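Local coordinates for Hia (PDB 1S7M), which mediates adhesion of Haemophilus influenzae to host cells as a homotrimeric autotransporter of the outer membrane, this fragment belonging to its host-binding region, at the interface of chains A and B. Numbering follows the deposited sequence. Chains: chain A/B, Hia.

Contact 1: the interface of chains A and B. Residues chain A 160-162; chain B 141-144, 147, 149, 162.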
loop_
_atom_site.group_PDB
_atom_site.type_symbol
_atom_site.label_atom_id
_atom_site.label_comp_id
_atom_site.label_asym_id
_atom_site.label_seq_id
_atom_site.Cartn_x
_atom_site.Cartn_y
_atom_site.Cartn_z
ATOM N N ILE A 160 2.208 15.936 17.658
ATOM C CA ILE A 160 3.524 16.024 18.296
ATOM C C ILE A 160 3.697 17.476 18.708
ATOM O O ILE A 160 3.614 18.396 17.878
ATOM C CB ILE A 160 4.669 15.621 17.343
ATOM C CG1 ILE A 160 4.426 14.215 16.809
ATOM C CG2 ILE A 160 6.000 15.681 18.081
ATOM C CD1 ILE A 160 4.291 13.148 17.884
ATOM N N THR A 161 3.908 17.693 20.000
ATOM C CA THR A 161 4.049 19.055 20.501
ATOM C C THR A 161 5.474 19.399 20.906
ATOM O O THR A 161 6.190 18.563 21.472
ATOM C CB THR A 161 3.083 19.301 21.688
ATOM O OG1 THR A 161 1.742 19.265 21.205
ATOM C CG2 THR A 161 3.322 20.668 22.314
ATOM N N PHE A 162 5.860 20.645 20.623
ATOM C CA PHE A 162 7.211 21.134 20.901
ATOM C C PHE A 162 7.236 22.347 21.835
ATOM O O PHE A 162 6.652 23.380 21.531
ATOM C CB PHE A 162 7.905 21.498 19.576
ATOM C CG PHE A 162 7.981 20.358 18.602
ATOM C CD1 PHE A 162 6.862 19.977 17.866
ATOM C CD2 PHE A 162 9.161 19.630 18.462
ATOM C CE1 PHE A 162 6.916 18.875 16.999
ATOM C CE2 PHE A 162 9.235 18.522 17.601
ATOM C CZ PHE A 162 8.110 18.142 16.866
ATOM N N PHE B 141 2.047 18.580 13.675
ATOM C CA PHE B 141 3.207 19.094 14.388
ATOM C C PHE B 141 2.776 20.407 15.025
ATOM O O PHE B 141 2.490 21.391 14.351
ATOM C CB PHE B 141 4.417 19.223 13.431
ATOM C CG PHE B 141 4.927 17.876 12.965
ATOM C CD1 PHE B 141 4.421 17.282 11.803
ATOM C CD2 PHE B 141 5.777 17.130 13.776
ATOM C CE1 PHE B 141 4.742 15.966 11.462
ATOM C CE2 PHE B 141 6.107 15.803 13.446
ATOM C CZ PHE B 141 5.584 15.224 12.285
ATOM N N LYS B 142 2.706 20.384 16.348
ATOM C CA LYS B 142 2.217 21.513 17.127
ATOM C C LYS B 142 3.237 22.464 17.716
ATOM O O LYS B 142 4.256 22.048 18.269
ATOM C CB LYS B 142 1.361 20.996 18.296
ATOM C CG LYS B 142 0.272 20.009 17.920
ATOM C CD LYS B 142 -0.966 20.747 17.449
ATOM C CE LYS B 142 -1.606 21.537 18.583
ATOM N NZ LYS B 142 -2.672 22.455 18.062
ATOM N N SER B 143 2.923 23.749 17.611
ATOM C CA SER B 143 3.733 24.794 18.199
ATOM C C SER B 143 3.464 24.698 19.719
ATOM O O SER B 143 2.340 24.404 20.142
ATOM C CB SER B 143 3.271 26.157 17.691
ATOM O OG SER B 143 3.540 26.321 16.310
ATOM N N GLY B 144 4.495 24.920 20.527
ATOM C CA GLY B 144 4.329 24.877 21.969
ATOM C C GLY B 144 4.779 26.198 22.567
ATOM O O GLY B 144 5.019 27.164 21.847
ATOM N N ILE B 147 8.201 27.751 21.153
ATOM C CA ILE B 147 8.608 27.245 19.836
ATOM C C ILE B 147 7.517 27.353 18.760
ATOM O O ILE B 147 6.394 26.912 18.977
ATOM C CB ILE B 147 9.030 25.761 19.954
ATOM C CG1 ILE B 147 10.024 25.592 21.105
ATOM C CG2 ILE B 147 9.613 25.275 18.640
ATOM C CD1 ILE B 147 10.531 24.157 21.313
ATOM N N VAL B 149 6.068 26.154 15.277
ATOM C CA VAL B 149 6.167 25.087 14.295
ATOM C C VAL B 149 5.297 25.406 13.071
ATOM O O VAL B 149 4.093 25.608 13.182
ATOM C CB VAL B 149 5.768 23.769 14.944
ATOM C CG1 VAL B 149 5.978 22.628 13.977
ATOM C CG2 VAL B 149 6.613 23.565 16.198
ATOM N N PHE B 162 11.077 24.540 12.612
ATOM C CA PHE B 162 11.109 24.808 14.054
ATOM C C PHE B 162 12.050 25.983 14.384
ATOM O O PHE B 162 13.233 25.991 14.006
ATOM C CB PHE B 162 11.567 23.551 14.822
ATOM C CG PHE B 162 10.799 22.306 14.455
ATOM C CD1 PHE B 162 11.081 21.622 13.274
ATOM C CD2 PHE B 162 9.749 21.848 15.265
ATOM C CE1 PHE B 162 10.334 20.513 12.899
ATOM C CE2 PHE B 162 8.995 20.736 14.897
ATOM C CZ PHE B 162 9.282 20.068 13.715
#
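A:Phe162 lays its ring across the edge of B:Phe162 in the Trp-ring domain of this trimeric autotransporter adhesin, where strand 157-164 of one subunit pairs in parallel with strand 138-143 of the next. The tight part of the contact is aromatic. B:Phe162 is the same residue in the neighbouring copy, and it drives its CE2 corner over the centre of the A:Phe162 ring, 3.3 Å above the plane. The two planes are turned 57° against each other, an edge-to-face meeting, and CE2 of B:Phe162 comes within 3.4 Å of CZ of A:Phe162. CG of A:Phe162 stands anti to the carbonyl carbon (chi1 -58°), which swings the ring in toward B:Phe141 and B:Phe162, with the carbonyl O of B:Lys142 at its edge, 3.4 Å from CD1 of A:Phe162. In turn, CE1 of A:Phe162 meets the edge of the B:Phe141 ring at CD2, 3.8 Å away, while A:Ile160 lies alongside B:Phe141, pointing the same way. Backbone bonds set the register: B:Lys142 N donates to A:Ile160 O at 2.7 Å, and A:Phe162 N donates to B:Lys142 O at 3.2 Å. The other side of the paired strands is looser. There OG1 of A:Thr161 rests 3.4 Å from CB of B:Lys142, and the lysine chain, bent at chi2 and chi3, turns its amine away from A:Thr161.

Contact 2: the interface of chains A and B. Residues chain A 30-31, 41-46; chain B 49-50.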
loop_
_atom_site.group_PDB
_atom_site.type_symbol
_atom_site.label_atom_id
_atom_site.label_comp_id
_atom_site.label_asym_id
_atom_site.label_seq_id
_atom_site.Cartn_x
_atom_site.Cartn_y
_atom_site.Cartn_z
ATOM N N ASN A 30 -20.366 -19.734 -2.453
ATOM C CA ASN A 30 -19.393 -20.092 -3.482
ATOM C C ASN A 30 -17.969 -19.652 -3.136
ATOM O O ASN A 30 -17.098 -19.583 -4.012
ATOM C CB ASN A 30 -19.813 -19.474 -4.819
ATOM C CG ASN A 30 -20.968 -20.212 -5.468
ATOM O OD1 ASN A 30 -21.948 -20.570 -4.810
ATOM N ND2 ASN A 30 -20.862 -20.436 -6.774
ATOM N N ALA A 31 -17.739 -19.377 -1.855
ATOM C CA ALA A 31 -16.443 -18.913 -1.373
ATOM C C ALA A 31 -15.272 -19.839 -1.659
ATOM O O ALA A 31 -14.162 -19.360 -1.894
ATOM C CB ALA A 31 -16.516 -18.629 0.120
ATOM N N ILE A 41 -13.868 -12.589 -10.888
ATOM C CA ILE A 41 -13.015 -13.737 -10.596
ATOM C C ILE A 41 -12.944 -14.065 -9.115
ATOM O O ILE A 41 -12.778 -13.172 -8.288
ATOM C CB ILE A 41 -11.600 -13.464 -11.127
ATOM C CG1 ILE A 41 -11.677 -13.268 -12.648
ATOM C CG2 ILE A 41 -10.638 -14.572 -10.730
ATOM C CD1 ILE A 41 -10.396 -12.764 -13.277
ATOM N N SER A 42 -13.094 -15.345 -8.781
ATOM C CA SER A 42 -13.004 -15.791 -7.389
ATOM C C SER A 42 -11.848 -16.756 -7.276
ATOM O O SER A 42 -11.717 -17.674 -8.094
ATOM C CB SER A 42 -14.274 -16.501 -6.951
ATOM O OG SER A 42 -14.047 -17.132 -5.711
ATOM N N ALA A 43 -11.006 -16.568 -6.269
ATOM C CA ALA A 43 -9.856 -17.449 -6.107
ATOM C C ALA A 43 -10.080 -18.531 -5.041
ATOM O O ALA A 43 -9.135 -19.154 -4.553
ATOM C CB ALA A 43 -8.624 -16.619 -5.781
ATOM N N GLY A 44 -11.348 -18.730 -4.688
ATOM C CA GLY A 44 -11.721 -19.724 -3.701
ATOM C C GLY A 44 -10.939 -19.714 -2.403
ATOM O O GLY A 44 -10.594 -20.780 -1.896
ATOM N N GLY A 45 -10.677 -18.530 -1.852
ATOM C CA GLY A 45 -9.937 -18.434 -0.609
ATOM C C GLY A 45 -8.455 -18.685 -0.793
ATOM O O GLY A 45 -7.695 -18.762 0.171
ATOM N N GLN A 46 -8.038 -18.828 -2.040
ATOM C CA GLN A 46 -6.631 -19.058 -2.337
ATOM C C GLN A 46 -5.990 -17.763 -2.845
ATOM O O GLN A 46 -6.572 -16.682 -2.704
ATOM C CB GLN A 46 -6.497 -20.151 -3.382
ATOM C CG GLN A 46 -7.293 -21.403 -3.051
ATOM C CD GLN A 46 -6.427 -22.632 -3.012
ATOM O OE1 GLN A 46 -6.868 -23.718 -3.370
ATOM N NE2 GLN A 46 -5.189 -22.473 -2.569
ATOM N N LYS B 49 -12.244 -11.633 -6.130
ATOM C CA LYS B 49 -12.673 -11.791 -4.742
ATOM C C LYS B 49 -12.283 -13.141 -4.165
ATOM O O LYS B 49 -11.762 -13.980 -4.878
ATOM C CB LYS B 49 -14.189 -11.597 -4.655
ATOM C CG LYS B 49 -14.615 -10.151 -4.926
ATOM C CD LYS B 49 -16.133 -10.050 -5.019
ATOM C CE LYS B 49 -16.606 -8.608 -5.139
ATOM N NZ LYS B 49 -18.088 -8.598 -5.343
ATOM N N ASN B 50 -12.547 -13.334 -2.873
ATOM C CA ASN B 50 -12.189 -14.572 -2.171
ATOM C C ASN B 50 -10.741 -14.868 -2.457
ATOM O O ASN B 50 -10.395 -15.961 -2.901
ATOM C CB ASN B 50 -13.035 -15.743 -2.652
ATOM C CG ASN B 50 -14.490 -15.457 -2.540
ATOM O OD1 ASN B 50 -14.937 -14.884 -1.546
ATOM N ND2 ASN B 50 -15.258 -15.836 -3.562
#
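A short parallel beta bridge joins strand 40-43 of one subunit to strand 48-49 of its neighbour in this trimeric adhesin, and the glycine turn that follows strand 40-43 adds a further bond to the residue after strand 48-49. B:Lys49 uses both of its backbone polar groups. Its N donates to A:Ile41 O at 2.7 Å, and its O accepts from A:Ala43 N at 3.0 Å, so the lysine backbone spans A:Ser42. The side-chain recognition falls to the next residue, B:Asn50, which buries 77 Å² against chain A. CG of B:Asn50 stands anti to its carbonyl carbon (chi1 -55°), which points the amide nitrogen at the hydroxyl of A:Ser42. The amide nitrogen ND2 donates to the hydroxyl OG of A:Ser42 at 2.8 Å, nearly straight at 177° and in the plane of the amide. That hydroxyl points anti to its own backbone N and also accepts from A:Gly44 N at 3.3 Å, a second bond that ties it to the turn of its own chain. A:Ala31 lies near the amide from another loop, its O 4.0 Å from CG of B:Asn50. At the glycine turn, A:Gly45 N donates to B:Asn50 O at 2.8 Å, standing 41° out of the plane of that carbonyl.

Contact 3: the interface of chains A and B. Residues chain A 107, 111; chain B 53, 55, 87, 99-101, 103-105.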
loop_
_atom_site.group_PDB
_atom_site.type_symbol
_atom_site.label_atom_id
_atom_site.label_comp_id
_atom_site.label_asym_id
_atom_site.label_seq_id
_atom_site.Cartn_x
_atom_site.Cartn_y
_atom_site.Cartn_z
ATOM N N VAL A 107 2.426 -8.194 -3.738
ATOM C CA VAL A 107 3.089 -8.062 -2.455
ATOM C C VAL A 107 4.429 -7.339 -2.669
ATOM O O VAL A 107 4.861 -6.514 -1.867
ATOM C CB VAL A 107 3.341 -9.462 -1.833
ATOM C CG1 VAL A 107 4.213 -9.328 -0.560
ATOM C CG2 VAL A 107 1.993 -10.122 -1.503
ATOM N N ARG A 111 6.005 -4.043 -0.797
ATOM C CA ARG A 111 7.285 -4.062 -0.114
ATOM C C ARG A 111 8.111 -2.823 -0.425
ATOM O O ARG A 111 8.947 -2.400 0.378
ATOM C CB ARG A 111 8.040 -5.362 -0.450
ATOM C CG ARG A 111 7.532 -6.578 0.373
ATOM C CD ARG A 111 8.168 -7.906 -0.042
ATOM N NE ARG A 111 7.675 -8.984 0.811
ATOM C CZ ARG A 111 7.473 -10.235 0.404
ATOM N NH1 ARG A 111 7.735 -10.590 -0.844
ATOM N NH2 ARG A 111 6.943 -11.126 1.234
ATOM N N SER B 53 -3.387 -13.178 0.153
ATOM C CA SER B 53 -2.001 -13.168 -0.317
ATOM C C SER B 53 -1.200 -14.107 0.576
ATOM O O SER B 53 -0.201 -14.664 0.162
ATOM C CB SER B 53 -1.409 -11.781 -0.172
ATOM O OG SER B 53 -1.516 -11.371 1.183
ATOM N N LEU B 55 -0.326 -12.934 3.692
ATOM C CA LEU B 55 0.365 -12.056 4.617
ATOM C C LEU B 55 -0.370 -12.043 5.953
ATOM O O LEU B 55 -1.603 -12.081 5.994
ATOM C CB LEU B 55 0.428 -10.640 4.022
ATOM C CG LEU B 55 1.278 -10.445 2.751
ATOM C CD1 LEU B 55 1.057 -9.039 2.186
ATOM C CD2 LEU B 55 2.762 -10.620 3.078
ATOM N N LEU B 87 5.176 -7.790 6.252
ATOM C CA LEU B 87 5.648 -8.029 4.894
ATOM C C LEU B 87 6.919 -8.882 4.819
ATOM O O LEU B 87 7.429 -9.144 3.730
ATOM C CB LEU B 87 5.875 -6.684 4.183
ATOM C CG LEU B 87 4.656 -5.824 3.797
ATOM C CD1 LEU B 87 5.121 -4.541 3.103
ATOM C CD2 LEU B 87 3.741 -6.612 2.856
ATOM N N VAL B 99 5.724 -15.381 1.804
ATOM C CA VAL B 99 4.935 -14.918 0.663
ATOM C C VAL B 99 5.853 -14.301 -0.383
ATOM O O VAL B 99 6.604 -13.363 -0.101
ATOM C CB VAL B 99 3.882 -13.898 1.112
ATOM C CG1 VAL B 99 3.095 -13.380 -0.099
ATOM C CG2 VAL B 99 2.952 -14.544 2.146
ATOM N N ALA B 100 5.812 -14.850 -1.583
ATOM C CA ALA B 100 6.638 -14.365 -2.678
ATOM C C ALA B 100 6.183 -12.973 -3.171
ATOM O O ALA B 100 5.006 -12.583 -3.011
ATOM C CB ALA B 100 6.586 -15.360 -3.826
ATOM N N ASP B 101 7.113 -12.244 -3.794
ATOM C CA ASP B 101 6.830 -10.905 -4.318
ATOM C C ASP B 101 5.676 -10.891 -5.310
ATOM O O ASP B 101 4.772 -10.062 -5.193
ATOM C CB ASP B 101 8.063 -10.304 -5.020
ATOM C CG ASP B 101 9.024 -9.609 -4.047
ATOM O OD1 ASP B 101 8.679 -9.404 -2.863
ATOM O OD2 ASP B 101 10.130 -9.258 -4.471
ATOM N N THR B 103 2.835 -12.104 -5.842
ATOM C CA THR B 103 1.582 -12.622 -5.313
ATOM C C THR B 103 0.668 -11.415 -5.244
ATOM O O THR B 103 1.077 -10.351 -4.766
ATOM C CB THR B 103 1.778 -13.191 -3.898
ATOM O OG1 THR B 103 2.827 -14.165 -3.938
ATOM C CG2 THR B 103 0.495 -13.835 -3.377
ATOM N N ALA B 104 -0.554 -11.560 -5.733
ATOM C CA ALA B 104 -1.469 -10.443 -5.696
ATOM C C ALA B 104 -1.724 -10.051 -4.257
ATOM O O ALA B 104 -1.970 -10.917 -3.384
ATOM C CB ALA B 104 -2.788 -10.792 -6.385
ATOM N N ALA B 105 -1.645 -8.745 -4.005
ATOM C CA ALA B 105 -1.900 -8.209 -2.678
ATOM C C ALA B 105 -3.411 -7.909 -2.546
ATOM O O ALA B 105 -4.097 -7.664 -3.558
ATOM C CB ALA B 105 -1.079 -6.965 -2.476
#
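A:Arg111 and A:Val107, one turn apart on helix 107-111 of the trimeric autotransporter adhesin, face loops of chain B. Charge and hydrogen bonding centre on the guanidinium, which the extended arginine chain holds among acceptors of chain B. Its NE and NH2 both donate to B:Leu87 O, a side-on grip: NE, at 2.9 Å, lies in the carbonyl plane, whereas NH2, at 3.2 Å, stands above it. NH2 also donates to B:Val99 O at 2.6 Å. NH1 forms a salt bridge with the carboxylate OD1 of B:Asp101 at 2.5 Å. The oxygen lies in the guanidinium plane but is met on its anti side, with the two flat groups 49° apart. These acceptors would be expected to stabilise the arginine's positive charge. At the start of the helix a backbone bond joins the chains: A:Val107 N donates to B:Thr103 O at 2.7 Å. Within chain A, CG1 of A:Val107, anti to the backbone N (chi1 173°), lies over the centre of one guanidinium face, 3.5 Å above the plane. Across the interface, CG2 of A:Val107 touches CG1 of B:Val99 at 3.7 Å, the two side chains meeting at about a right angle, while B:Leu55 approaches A:Val107 tip to tip. B:Leu87 lies antiparallel alongside the arginine, its CD1 methyl against CA of A:Arg111.

Contacts 2 and 3 are neighbours, their C-alpha centres about 17 Å apart, whereas contact 1 lies about 38 Å from contact 3 and 49 Å from contact 2. The three share no residues, yet the chain connects them: chain B supplies the segment around residues 49-55 to contacts 2 and 3 in close succession, and helix 107-111 of contact 3 precedes, in sequence, the C-terminal strands that include 138-143 and 157-164 of contact 1. The subunits are thus joined by strand pairing at contacts 1 and 2, with a helix against loops between them. In the homotrimer each contact should recur at every subunit boundary.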